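Coat protein (PDB 6YFR) forms the virus-like particle of the single-stranded RNA bacteriophage NT-391, its interlocked dimers probably building the shell that encloses the genome. Local coordinates at the interface of chains A and B. Sequence-based numbering; all coordinates share one arbitrary frame. Chains: chain A/B, coat protein.

The interface of chains A and B. Residues chain A 39, 50, 81; chain B 111-112, 115.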
loop_
_atom_site.group_PDB
_atom_site.type_symbol
_atom_site.label_atom_id
_atom_site.label_comp_id
_atom_site.label_asym_id
_atom_site.label_seq_id
_atom_site.Cartn_x
_atom_site.Cartn_y
_atom_site.Cartn_z
ATOM N N GLU A 39 69.062 -13.516 8.251
ATOM C CA GLU A 39 69.462 -12.394 7.405
ATOM C C GLU A 39 68.341 -12.147 6.405
ATOM O O GLU A 39 68.163 -12.925 5.462
ATOM C CB GLU A 39 70.788 -12.673 6.696
ATOM C CG GLU A 39 71.958 -12.907 7.638
ATOM C CD GLU A 39 72.300 -11.689 8.478
ATOM O OE1 GLU A 39 71.932 -10.561 8.086
ATOM O OE2 GLU A 39 72.945 -11.860 9.534
ATOM N N SER A 50 70.005 -8.200 10.283
ATOM C CA SER A 50 70.792 -9.299 10.828
ATOM C C SER A 50 70.296 -9.572 12.241
ATOM O O SER A 50 70.353 -8.684 13.097
ATOM C CB SER A 50 72.284 -8.960 10.846
ATOM O OG SER A 50 72.788 -8.739 9.541
ATOM N N LEU A 81 71.432 -3.098 8.454
ATOM C CA LEU A 81 72.463 -2.806 7.465
ATOM C C LEU A 81 71.810 -2.025 6.330
ATOM O O LEU A 81 71.029 -2.588 5.553
ATOM C CB LEU A 81 73.094 -4.095 6.946
ATOM C CG LEU A 81 73.542 -5.117 7.990
ATOM C CD1 LEU A 81 74.219 -6.303 7.319
ATOM C CD2 LEU A 81 74.463 -4.468 9.003
ATOM N N SER B 111 79.585 -12.152 9.463
ATOM C CA SER B 111 78.304 -12.476 8.844
ATOM C C SER B 111 77.246 -11.438 9.197
ATOM O O SER B 111 76.478 -10.997 8.333
ATOM C CB SER B 111 77.856 -13.870 9.278
ATOM O OG SER B 111 76.656 -14.240 8.630
ATOM N N ILE B 112 77.200 -11.031 10.469
ATOM C CA ILE B 112 76.224 -10.041 10.917
ATOM C C ILE B 112 76.457 -8.708 10.222
ATOM O O ILE B 112 75.508 -8.036 9.790
ATOM C CB ILE B 112 76.279 -9.898 12.451
ATOM C CG1 ILE B 112 75.727 -11.158 13.118
ATOM C CG2 ILE B 112 75.514 -8.671 12.907
ATOM C CD1 ILE B 112 75.883 -11.158 14.615
ATOM N N GLY B 115 75.656 -9.151 6.250
ATOM C CA GLY B 115 74.370 -9.639 5.781
ATOM C C GLY B 115 74.497 -10.868 4.909
ATOM O O GLY B 115 73.794 -10.981 3.895
#
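The hydroxyl OG of A:Ser50 shows how one small polar group can bind a partner chain while being held by its own. Across the interface it donates to the backbone carbonyl O of B:Ile112 at 2.8 Å, lying in the carbonyl plane on a lone pair, with a C=O...OG angle of 129°. On its own side it meets the carboxylate OE1 of A:Glu39, 2.5 Å from OG, on the syn lone pair that faces the other carboxylate oxygen. A serine hydroxyl has one hydrogen to give, so the two acceptors may share or compete for it, or the carboxyl group may carry a proton; the structure alone does not show which.

The serine reaches this position with OG anti to its own carbonyl carbon (chi1 -62°), while its CB packs against the branch methyl CG2 of B:Ile112 at 3.8 Å. A:Glu39 bends at chi2, bringing its carboxylate alongside the last turn of the partner helix. There OE1 lies 3.5 Å from CA of B:Gly115, and OE2 faces the carbonyl O of B:Ser111 without a hydrogen bond. The nearby helix C-terminus might raise the carboxyl group's tendency to hold a proton, though donation from the serine would work against this.

On the hydroxyl's side of the carbonyl, but well apart, A:Leu81 touches the oxygen with its methyls, CD1 nearer than CD2. CD1 also reaches B:Gly115, 3.7 Å from its CA, so the glycine is bordered by a methyl and a carboxylate. With positive phi (68°), B:Gly115 turns the chain out of the helix, and its lack of a side chain lets both groups approach the backbone.

Strands 34-41, 47-59 and 70-82 of chain A supply the three side chains, and the short C-terminal helix 109-114 of chain B rests over this sheet. The two-fold repeats the arrangement with the chains exchanged, consistent with the interlocked dimer of this coat-protein family.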